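Nicotinate-nucleotide pyrophosphorylase (Ehrlichia chaffeensis, PDB 3L0G) probably joins quinolinate to a phosphoribosyl group and decarboxylates it, giving nicotinate mononucleotide for NAD biosynthesis. Local coordinates at residues N32-K35 with E36-D40; D138-G142 with T143-I147; V181-D185 with N186-S190; R266-L270 with T271-Y275. All blocks are in the same frame, centred on the assembly; numbering follows the deposited sequence.

Contact 1. Residues N32-K35 with E36-D40; sequences NALK and EDLGD
One turn apart on the last part of helix 27-38, L34 and L38 run their side chains along the same face of the helix. L34 CD2 meets L38 CD1 at 4.1 Å, the single apolar contact between side chains here. Leucine suits both places: the two branches make a greasy strip, which L34 carries on to V118 of helix 116-139 and to I115, and L38 to P114. Beneath it the backbone keeps its helical bonds, E36 N to N32 O at 3.1 Å and L38 N to L34 O at 2.9 Å. D37 N is less well placed, sharing itself weakly between A33 O and L34 O as the helix begins to open. The last bond runs from G39 N to K35 O, 2.8 Å; G39 itself has a positive phi of 49°, easy for a residue without a side chain, and turns the chain out of the helix.

Beyond this shell the polar ends reach neighbouring subunits. D37 forms salt bridges with R158 and R151 of the second subunit, so a short acidic side chain with two oxygens fits this buried position. K35, bent at its last two torsions, sends NZ to E28 of that subunit and D40 of a third. E36 OE2 takes a hydrogen bond from G156 N of the second subunit. E36 CG stands 3.5 Å from A33 O, and with chi1 at 90° the chain, extended beyond CG, runs back along the preceding turn. There one water donates to both A33 O and E36 OE2, each 2.9 Å from it.

Contact 2. Residues D138-G142 with T143-I147; sequences DEVSG and TKVKI
V140 O and T143 OG1 come within 2.7 Å of each other, with the hydroxyl donating in the plane of the carbonyl. T143 N reaches the same oxygen from 3.2 Å, tilted 24° out of that plane, so two donors of one residue grip a single acceptor. The torsion chi1 of 73° makes this possible: it tucks OG1 between the backbone N and carbonyl carbon of T143 itself, facing back over the turn. A type II beta turn runs from V140 to T143, linking the end of helix 116-139 to the approach of strand 146-148, and its third place needs the positive phi that G142 adopts readily. T143 then begins an ST turn, OG1 accepting from V145 N at 3.2 Å; a threonine can thus serve as donor and acceptor at once. On the packed side V140 CG2 lies 4.1 Å from I147 CD1 and 4.4 Å from V145 CB. The V140 and I147 side chains meet at a slant, and their branched, apolar shapes suit a place backed by V265 and F136. The outer side is looser: S141 and G142 round the corner in solvent, while K144 and K146 point away from the turn, K144 to a salt bridge with D274.

Contact 3. Residues V181-D185 with N186-S190; sequences VLIKD and NHIAS. With FMT (formic acid), chain J.
The torsions of H187, chi1 -65° and chi2 110°, swing its imidazole back past the start of helix 185-191 and set ND1 before the backbone N of K184. K184 N donates to H187 ND1 at 2.9 Å, at the ring edge and only 7° out of the ring plane. Histidine fits because it can accept here and still offer its far nitrogen: NE2 is hydrogen-bonded to T46 OG1 of the second subunit, so both ring nitrogens are held, which should fix the ring's rotation. I183 CG2 rests against H187 CB at 4.0 Å and beside I188 CG1, filling the apolar side where strand 181-183 leads into the helix.

K184 stands at the N-cap position. Its carbonyl oxygen accepts from I188 N at 3.2 Å, and H187 N adds a weak bond to it. D185 OD1 accepts a weak bond from N186 N of the next peptide, while A189 N binds D185 O at 3.0 Å. One turn further, S190 OG and S190 N both donate to N186 O.

The side chain of K184 runs the other way, extended until a bend at its last torsion brings NZ 3.0 Å from formate O2; L182 CD2 lies 3.6 Å from the same oxygen. R174 and R151 also bind this formate, probably a crystallisation component. A lysine and two arginines around a carboxylate are consistent with a pocket made for the acidic groups of the substrates of a quinolinate phosphoribosyltransferase.

Contact 4. Residues R266-L270 with T271-Y275; sequences RNIAL and TGVDY
The exit of helix 262-269, ahead of strand 275-277 in the alpha/beta domain, turns on T271 and I268. T271 OG1 donates to I268 O at 2.7 Å, nearly along the C=O axis. T271 N donates to the same oxygen at 3.2 Å, but from above the carbonyl plane, 57° out of it, so the two donors arrive from clearly different directions. With chi1 at 63° the hydroxyl sits between N and C of its own backbone, and CG2 lies 3.6 Å from N267 O; the T271 side chain also touches I238 and I241 of helix 238-248. A type I beta turn from A269 to G272 overlaps this pair of bonds, closed weakly by G272 N to A269 O, 3.4 Å. The phi of 104° at G272 would press a CB against the carbonyl oxygen of T271, which explains the glycine. V273 CG2 turns back to lie 3.8 Å from I268 O and 4.3 Å from I268 CG2, two branched residues meeting over V256. The carbonyl of I268, near the end of the helix, thus has its need for a donor met twice by one threonine, and the polar end of the helix can lie beside apolar packing.

In the fold
Each contact is local, joining neighbouring residues at a helix end or a strand junction; along the chain the four follow in series, none crossing or enclosing another. Contact 1 ends the helix that packs on helix 116-139 and on neighbouring subunits. Contact 2 leads from that long helix into edge strand 146-148 of the parallel sheet, contact 3 leaves the other edge strand, 181-183, and contact 4 brings the chain back beside strand 146-148. Contacts 2 and 4 touch, with centres about 8 Å apart: R266 NH2 reaches the carbonyls of E139 and S141. Contacts 1 and 3, centres about 39 Å apart, both meet the second subunit.

Contact 1. Residues N32-K35 with E36-D40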
loop_
_atom_site.group_PDB
_atom_site.type_symbol
_atom_site.label_atom_id
_atom_site.label_comp_id
_atom_site.label_asym_id
_atom_site.label_seq_id
_atom_site.Cartn_x
_atom_site.Cartn_y
_atom_site.Cartn_z
ATOM N N ASN C 32 2.778 -6.057 -3.168
ATOM C CA ASN C 32 3.598 -6.758 -2.190
ATOM C C ASN C 32 3.955 -8.175 -2.672
ATOM O O ASN C 32 5.054 -8.643 -2.422
ATOM C CB ASN C 32 2.930 -6.805 -0.812
ATOM C CG ASN C 32 2.773 -5.411 -0.166
ATOM O OD1 ASN C 32 1.890 -5.215 0.657
ATOM N ND2 ASN C 32 3.631 -4.455 -0.527
ATOM N N ALA C 33 3.041 -8.856 -3.359
ATOM C CA ALA C 33 3.367 -10.182 -3.920
ATOM C C ALA C 33 4.413 -10.072 -5.060
ATOM O O ALA C 33 5.356 -10.848 -5.113
ATOM C CB ALA C 33 2.090 -10.921 -4.384
ATOM N N LEU C 34 4.248 -9.093 -5.953
ATOM C CA LEU C 34 5.258 -8.830 -6.983
ATOM C C LEU C 34 6.588 -8.479 -6.379
ATOM O O LEU C 34 7.584 -9.088 -6.739
ATOM C CB LEU C 34 4.809 -7.759 -8.012
ATOM C CG LEU C 34 3.622 -8.182 -8.871
ATOM C CD1 LEU C 34 2.910 -6.946 -9.522
ATOM C CD2 LEU C 34 3.981 -9.267 -9.953
ATOM N N LYS C 35 6.624 -7.523 -5.454
ATOM C CA LYS C 35 7.867 -7.103 -4.818
ATOM C C LYS C 35 8.624 -8.274 -4.125
ATOM O O LYS C 35 9.834 -8.427 -4.283
ATOM C CB LYS C 35 7.624 -5.961 -3.800
ATOM C CG LYS C 35 8.889 -5.471 -3.068
ATOM C CD LYS C 35 8.732 -4.065 -2.356
ATOM C CE LYS C 35 7.637 -4.009 -1.242
ATOM N NZ LYS C 35 7.837 -4.958 -0.078
ATOM N N GLU C 36 7.916 -9.104 -3.384
ATOM C CA GLU C 36 8.582 -10.178 -2.677
ATOM C C GLU C 36 9.234 -11.207 -3.660
ATOM O O GLU C 36 10.282 -11.755 -3.347
ATOM C CB GLU C 36 7.634 -10.819 -1.640
ATOM C CG GLU C 36 6.825 -11.949 -2.127
ATOM C CD GLU C 36 5.796 -12.430 -1.132
ATOM O OE1 GLU C 36 5.930 -12.170 0.094
ATOM O OE2 GLU C 36 4.821 -13.054 -1.620
ATOM N N ASP C 37 8.645 -11.411 -4.846
ATOM C CA ASP C 37 9.136 -12.412 -5.802
ATOM C C ASP C 37 10.124 -11.873 -6.828
ATOM O O ASP C 37 10.963 -12.647 -7.336
ATOM C CB ASP C 37 7.959 -13.033 -6.573
ATOM C CG ASP C 37 8.215 -14.451 -7.003
ATOM O OD1 ASP C 37 9.083 -15.145 -6.396
ATOM O OD2 ASP C 37 7.531 -14.882 -7.962
ATOM N N LEU C 38 9.986 -10.579 -7.160
ATOM C CA LEU C 38 10.784 -9.923 -8.211
ATOM C C LEU C 38 11.845 -8.925 -7.682
ATOM O O LEU C 38 12.813 -8.585 -8.399
ATOM C CB LEU C 38 9.851 -9.256 -9.259
ATOM C CG LEU C 38 9.038 -10.224 -10.152
ATOM C CD1 LEU C 38 7.953 -9.476 -10.924
ATOM C CD2 LEU C 38 9.896 -10.996 -11.140
ATOM N N GLY C 39 11.687 -8.455 -6.441
ATOM C CA GLY C 39 12.699 -7.620 -5.779
ATOM C C GLY C 39 13.173 -6.461 -6.652
ATOM O O GLY C 39 12.366 -5.862 -7.374
ATOM N N ASP C 40 14.478 -6.167 -6.613
ATOM C CA ASP C 40 15.077 -5.103 -7.454
ATOM C C ASP C 40 15.774 -5.605 -8.702
ATOM O O ASP C 40 15.879 -4.860 -9.671
ATOM C CB ASP C 40 16.083 -4.268 -6.655
ATOM C CG ASP C 40 15.453 -3.599 -5.474
ATOM O OD1 ASP C 40 14.334 -3.071 -5.616
ATOM O OD2 ASP C 40 16.067 -3.613 -4.396
HETATM O O HOH W 1 4.858 -13.671 -4.491
#

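Contact 2. Residues D138-G142 with T143-I147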
loop_
_atom_site.group_PDB
_atom_site.type_symbol
_atom_site.label_atom_id
_atom_site.label_comp_id
_atom_site.label_asym_id
_atom_site.label_seq_id
_atom_site.Cartn_x
_atom_site.Cartn_y
_atom_site.Cartn_z
ATOM N N ASP C 138 -23.375 -25.608 0.506
ATOM C CA ASP C 138 -24.218 -26.668 -0.061
ATOM C C ASP C 138 -24.788 -27.647 0.958
ATOM O O ASP C 138 -25.883 -28.105 0.816
ATOM C CB ASP C 138 -23.442 -27.431 -1.151
ATOM C CG ASP C 138 -23.303 -26.617 -2.424
ATOM O OD1 ASP C 138 -24.002 -25.592 -2.579
ATOM O OD2 ASP C 138 -22.515 -26.989 -3.287
ATOM N N GLU C 139 -24.025 -27.935 1.990
ATOM C CA GLU C 139 -24.342 -28.944 2.959
ATOM C C GLU C 139 -25.353 -28.445 3.971
ATOM O O GLU C 139 -25.998 -29.261 4.636
ATOM C CB GLU C 139 -23.027 -29.408 3.623
ATOM C CG GLU C 139 -23.103 -30.462 4.707
ATOM C CD GLU C 139 -23.751 -31.749 4.244
ATOM O OE1 GLU C 139 -23.848 -32.007 3.019
ATOM O OE2 GLU C 139 -24.169 -32.486 5.131
ATOM N N VAL C 140 -25.504 -27.120 4.098
ATOM C CA VAL C 140 -26.564 -26.555 4.929
ATOM C C VAL C 140 -27.771 -26.099 4.082
ATOM O O VAL C 140 -28.677 -25.446 4.607
ATOM C CB VAL C 140 -26.025 -25.414 5.874
ATOM C CG1 VAL C 140 -24.772 -25.893 6.626
ATOM C CG2 VAL C 140 -25.703 -24.122 5.107
ATOM N N SER C 141 -27.813 -26.467 2.796
ATOM C CA SER C 141 -28.925 -26.079 1.927
ATOM C C SER C 141 -30.279 -26.524 2.477
ATOM O O SER C 141 -30.397 -27.595 3.062
ATOM C CB SER C 141 -28.764 -26.677 0.530
ATOM O OG SER C 141 -29.801 -26.212 -0.317
ATOM N N GLY C 142 -31.304 -25.708 2.259
ATOM C CA GLY C 142 -32.647 -25.991 2.774
ATOM C C GLY C 142 -32.806 -25.762 4.265
ATOM O O GLY C 142 -33.816 -26.182 4.845
ATOM N N THR C 143 -31.808 -25.138 4.901
ATOM C CA THR C 143 -31.964 -24.528 6.229
ATOM C C THR C 143 -31.848 -23.023 6.040
ATOM O O THR C 143 -31.457 -22.549 4.964
ATOM C CB THR C 143 -30.874 -24.994 7.236
ATOM O OG1 THR C 143 -29.607 -24.393 6.915
ATOM C CG2 THR C 143 -30.736 -26.509 7.240
ATOM N N LYS C 144 -32.135 -22.252 7.074
ATOM C CA LYS C 144 -32.008 -20.791 6.968
ATOM C C LYS C 144 -30.588 -20.317 7.196
ATOM O O LYS C 144 -30.331 -19.122 7.147
ATOM C CB LYS C 144 -32.920 -20.081 7.969
ATOM C CG LYS C 144 -32.592 -20.375 9.445
ATOM C CD LYS C 144 -33.577 -19.621 10.356
ATOM C CE LYS C 144 -33.613 -20.173 11.769
ATOM N NZ LYS C 144 -33.877 -19.050 12.726
ATOM N N VAL C 145 -29.657 -21.238 7.421
ATOM C CA VAL C 145 -28.325 -20.851 7.863
ATOM C C VAL C 145 -27.472 -20.204 6.760
ATOM O O VAL C 145 -27.482 -20.647 5.609
ATOM C CB VAL C 145 -27.591 -22.045 8.471
ATOM C CG1 VAL C 145 -26.162 -21.683 8.781
ATOM C CG2 VAL C 145 -28.316 -22.499 9.726
ATOM N N LYS C 146 -26.761 -19.148 7.125
ATOM C CA LYS C 146 -25.682 -18.606 6.283
ATOM C C LYS C 146 -24.317 -18.950 6.884
ATOM O O LYS C 146 -24.127 -18.895 8.099
ATOM C CB LYS C 146 -25.832 -17.083 6.132
ATOM C CG LYS C 146 -27.210 -16.621 5.582
ATOM C CD LYS C 146 -27.402 -17.145 4.167
ATOM C CE LYS C 146 -28.704 -16.711 3.551
ATOM N NZ LYS C 146 -28.767 -17.167 2.129
ATOM N N ILE C 147 -23.367 -19.316 6.037
ATOM C CA ILE C 147 -21.988 -19.561 6.469
ATOM C C ILE C 147 -21.251 -18.209 6.543
ATOM O O ILE C 147 -21.318 -17.419 5.589
ATOM C CB ILE C 147 -21.261 -20.512 5.479
ATOM C CG1 ILE C 147 -21.980 -21.893 5.409
ATOM C CG2 ILE C 147 -19.801 -20.650 5.848
ATOM C CD1 ILE C 147 -22.244 -22.595 6.807
#

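Contact 3. Residues V181-D185 with N186-S190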
loop_
_atom_site.group_PDB
_atom_site.type_symbol
_atom_site.label_atom_id
_atom_site.label_comp_id
_atom_site.label_asym_id
_atom_site.label_seq_id
_atom_site.Cartn_x
_atom_site.Cartn_y
_atom_site.Cartn_z
ATOM N N VAL C 181 -19.300 -4.272 16.492
ATOM C CA VAL C 181 -19.067 -4.641 17.882
ATOM C C VAL C 181 -19.178 -6.155 18.041
ATOM O O VAL C 181 -20.132 -6.800 17.551
ATOM C CB VAL C 181 -20.054 -3.937 18.822
ATOM C CG1 VAL C 181 -20.062 -4.625 20.221
ATOM C CG2 VAL C 181 -19.699 -2.430 18.909
ATOM N N LEU C 182 -18.185 -6.734 18.704
ATOM C CA LEU C 182 -18.261 -8.150 19.063
ATOM C C LEU C 182 -17.512 -8.282 20.365
ATOM O O LEU C 182 -16.294 -8.212 20.376
ATOM C CB LEU C 182 -17.661 -9.061 17.969
ATOM C CG LEU C 182 -17.720 -10.564 18.311
ATOM C CD1 LEU C 182 -19.163 -11.015 18.542
ATOM C CD2 LEU C 182 -17.069 -11.419 17.212
ATOM N N ILE C 183 -18.280 -8.425 21.449
ATOM C CA ILE C 183 -17.761 -8.527 22.792
ATOM C C ILE C 183 -17.336 -9.960 22.963
ATOM O O ILE C 183 -18.120 -10.879 22.726
ATOM C CB ILE C 183 -18.852 -8.169 23.837
ATOM C CG1 ILE C 183 -19.373 -6.722 23.562
ATOM C CG2 ILE C 183 -18.323 -8.358 25.263
ATOM C CD1 ILE C 183 -20.522 -6.279 24.410
ATOM N N LYS C 184 -16.088 -10.139 23.376
ATOM C CA LYS C 184 -15.423 -11.428 23.354
ATOM C C LYS C 184 -15.162 -11.934 24.736
ATOM O O LYS C 184 -15.247 -11.169 25.703
ATOM C CB LYS C 184 -14.137 -11.308 22.528
ATOM C CG LYS C 184 -14.467 -11.198 21.046
ATOM C CD LYS C 184 -13.255 -11.265 20.138
ATOM C CE LYS C 184 -13.646 -11.197 18.671
ATOM N NZ LYS C 184 -13.941 -12.526 18.019
ATOM N N ASP C 185 -14.846 -13.228 24.837
ATOM C CA ASP C 185 -14.399 -13.841 26.091
ATOM C C ASP C 185 -13.429 -12.936 26.849
ATOM O O ASP C 185 -13.565 -12.714 28.056
ATOM C CB ASP C 185 -13.782 -15.248 25.862
ATOM C CG ASP C 185 -12.565 -15.250 24.917
ATOM O OD1 ASP C 185 -12.142 -14.190 24.357
ATOM O OD2 ASP C 185 -11.980 -16.348 24.766
ATOM N N ASN C 186 -12.472 -12.371 26.134
ATOM C CA ASN C 186 -11.419 -11.571 26.786
ATOM C C ASN C 186 -11.852 -10.171 27.260
ATOM O O ASN C 186 -11.234 -9.602 28.155
ATOM C CB ASN C 186 -10.188 -11.524 25.909
ATOM C CG ASN C 186 -9.410 -12.839 25.935
ATOM O OD1 ASN C 186 -8.636 -13.134 25.010
ATOM N ND2 ASN C 186 -9.603 -13.638 27.004
ATOM N N HIS C 187 -12.917 -9.628 26.678
ATOM C CA HIS C 187 -13.514 -8.396 27.209
ATOM C C HIS C 187 -14.182 -8.672 28.542
ATOM O O HIS C 187 -14.016 -7.914 29.496
ATOM C CB HIS C 187 -14.522 -7.819 26.240
ATOM C CG HIS C 187 -13.912 -7.361 24.968
ATOM N ND1 HIS C 187 -14.117 -8.009 23.766
ATOM C CD2 HIS C 187 -13.074 -6.325 24.706
ATOM C CE1 HIS C 187 -13.423 -7.396 22.826
ATOM N NE2 HIS C 187 -12.797 -6.364 23.364
ATOM N N ILE C 188 -14.909 -9.777 28.594
ATOM C CA ILE C 188 -15.701 -10.143 29.747
ATOM C C ILE C 188 -14.717 -10.405 30.881
ATOM O O ILE C 188 -14.942 -9.962 32.004
ATOM C CB ILE C 188 -16.534 -11.413 29.465
ATOM C CG1 ILE C 188 -17.573 -11.154 28.375
ATOM C CG2 ILE C 188 -17.191 -11.946 30.725
ATOM C CD1 ILE C 188 -18.301 -12.416 27.868
ATOM N N ALA C 189 -13.632 -11.116 30.569
ATOM C CA ALA C 189 -12.591 -11.415 31.560
ATOM C C ALA C 189 -11.832 -10.174 31.998
ATOM O O ALA C 189 -11.391 -10.106 33.144
ATOM C CB ALA C 189 -11.588 -12.492 31.039
ATOM N N SER C 190 -11.661 -9.198 31.103
ATOM C CA SER C 190 -10.978 -7.952 31.473
ATOM C C SER C 190 -11.817 -7.001 32.360
ATOM O O SER C 190 -11.272 -6.326 33.221
ATOM C CB SER C 190 -10.522 -7.198 30.224
ATOM O OG SER C 190 -9.417 -7.830 29.621
HETATM C C FMT J . -14.691 -11.628 14.266
HETATM O O1 FMT J . -15.333 -10.786 13.624
HETATM O O2 FMT J . -14.001 -11.343 15.253
#

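Contact 4. Residues R266-L270 with T271-Y275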
loop_
_atom_site.group_PDB
_atom_site.type_symbol
_atom_site.label_atom_id
_atom_site.label_comp_id
_atom_site.label_asym_id
_atom_site.label_seq_id
_atom_site.Cartn_x
_atom_site.Cartn_y
_atom_site.Cartn_z
ATOM N N ARG C 266 -24.256 -29.794 8.944
ATOM C CA ARG C 266 -25.710 -29.901 8.745
ATOM C C ARG C 266 -26.453 -30.105 10.052
ATOM O O ARG C 266 -27.464 -29.473 10.290
ATOM C CB ARG C 266 -26.102 -31.001 7.755
ATOM C CG ARG C 266 -27.560 -30.910 7.352
ATOM C CD ARG C 266 -27.925 -31.814 6.143
ATOM N NE ARG C 266 -29.309 -31.532 5.737
ATOM C CZ ARG C 266 -29.682 -30.491 4.991
ATOM N NH1 ARG C 266 -30.965 -30.296 4.705
ATOM N NH2 ARG C 266 -28.789 -29.614 4.544
ATOM N N ASN C 267 -25.938 -30.984 10.899
ATOM C CA ASN C 267 -26.548 -31.220 12.207
ATOM C C ASN C 267 -26.671 -29.935 13.008
ATOM O O ASN C 267 -27.696 -29.691 13.639
ATOM C CB ASN C 267 -25.728 -32.221 13.026
ATOM C CG ASN C 267 -25.859 -33.642 12.531
ATOM O OD1 ASN C 267 -24.894 -34.417 12.614
ATOM N ND2 ASN C 267 -27.046 -34.006 12.023
ATOM N N ILE C 268 -25.618 -29.122 12.981
ATOM C CA ILE C 268 -25.637 -27.831 13.658
ATOM C C ILE C 268 -26.700 -26.946 13.008
ATOM O O ILE C 268 -27.471 -26.293 13.718
ATOM C CB ILE C 268 -24.250 -27.164 13.670
ATOM C CG1 ILE C 268 -23.291 -28.003 14.543
ATOM C CG2 ILE C 268 -24.336 -25.702 14.182
ATOM C CD1 ILE C 268 -21.900 -27.480 14.599
ATOM N N ALA C 269 -26.782 -26.963 11.673
ATOM C CA ALA C 269 -27.712 -26.079 10.964
ATOM C C ALA C 269 -29.175 -26.371 11.310
ATOM O O ALA C 269 -29.970 -25.457 11.387
ATOM C CB ALA C 269 -27.492 -26.125 9.453
ATOM N N LEU C 270 -29.513 -27.640 11.523
ATOM C CA LEU C 270 -30.903 -28.042 11.798
ATOM C C LEU C 270 -31.389 -27.697 13.213
ATOM O O LEU C 270 -32.567 -27.864 13.492
ATOM C CB LEU C 270 -31.097 -29.545 11.561
ATOM C CG LEU C 270 -30.847 -30.074 10.150
ATOM C CD1 LEU C 270 -30.772 -31.604 10.200
ATOM C CD2 LEU C 270 -31.922 -29.585 9.180
ATOM N N THR C 271 -30.487 -27.261 14.101
ATOM C CA THR C 271 -30.863 -26.830 15.450
ATOM C C THR C 271 -31.709 -25.550 15.395
ATOM O O THR C 271 -32.504 -25.307 16.294
ATOM C CB THR C 271 -29.632 -26.558 16.364
ATOM O OG1 THR C 271 -28.865 -25.473 15.833
ATOM C CG2 THR C 271 -28.752 -27.794 16.511
ATOM N N GLY C 272 -31.554 -24.746 14.337
ATOM C CA GLY C 272 -32.322 -23.482 14.188
ATOM C C GLY C 272 -31.528 -22.196 14.481
ATOM O O GLY C 272 -32.108 -21.113 14.697
ATOM N N VAL C 273 -30.203 -22.311 14.488
ATOM C CA VAL C 273 -29.337 -21.142 14.574
ATOM C C VAL C 273 -29.420 -20.366 13.236
ATOM O O VAL C 273 -29.905 -20.902 12.243
ATOM C CB VAL C 273 -27.896 -21.567 14.954
ATOM C CG1 VAL C 273 -27.885 -22.160 16.385
ATOM C CG2 VAL C 273 -27.289 -22.550 13.932
ATOM N N ASP C 274 -28.989 -19.117 13.220
ATOM C CA ASP C 274 -29.040 -18.272 12.012
ATOM C C ASP C 274 -27.767 -18.311 11.171
ATOM O O ASP C 274 -27.818 -18.264 9.938
ATOM C CB ASP C 274 -29.302 -16.818 12.409
ATOM C CG ASP C 274 -30.599 -16.662 13.205
ATOM O OD1 ASP C 274 -31.664 -16.942 12.644
ATOM O OD2 ASP C 274 -30.549 -16.298 14.400
ATOM N N TYR C 275 -26.631 -18.395 11.850
ATOM C CA TYR C 275 -25.336 -18.326 11.198
ATOM C C TYR C 275 -24.422 -19.410 11.746
ATOM O O TYR C 275 -24.539 -19.793 12.910
ATOM C CB TYR C 275 -24.707 -16.961 11.459
ATOM C CG TYR C 275 -25.489 -15.796 10.865
ATOM C CD1 TYR C 275 -25.435 -15.541 9.501
ATOM C CD2 TYR C 275 -26.264 -14.961 11.654
ATOM C CE1 TYR C 275 -26.097 -14.498 8.939
ATOM C CE2 TYR C 275 -26.982 -13.882 11.076
ATOM C CZ TYR C 275 -26.876 -13.667 9.720
ATOM O OH TYR C 275 -27.543 -12.651 9.089
#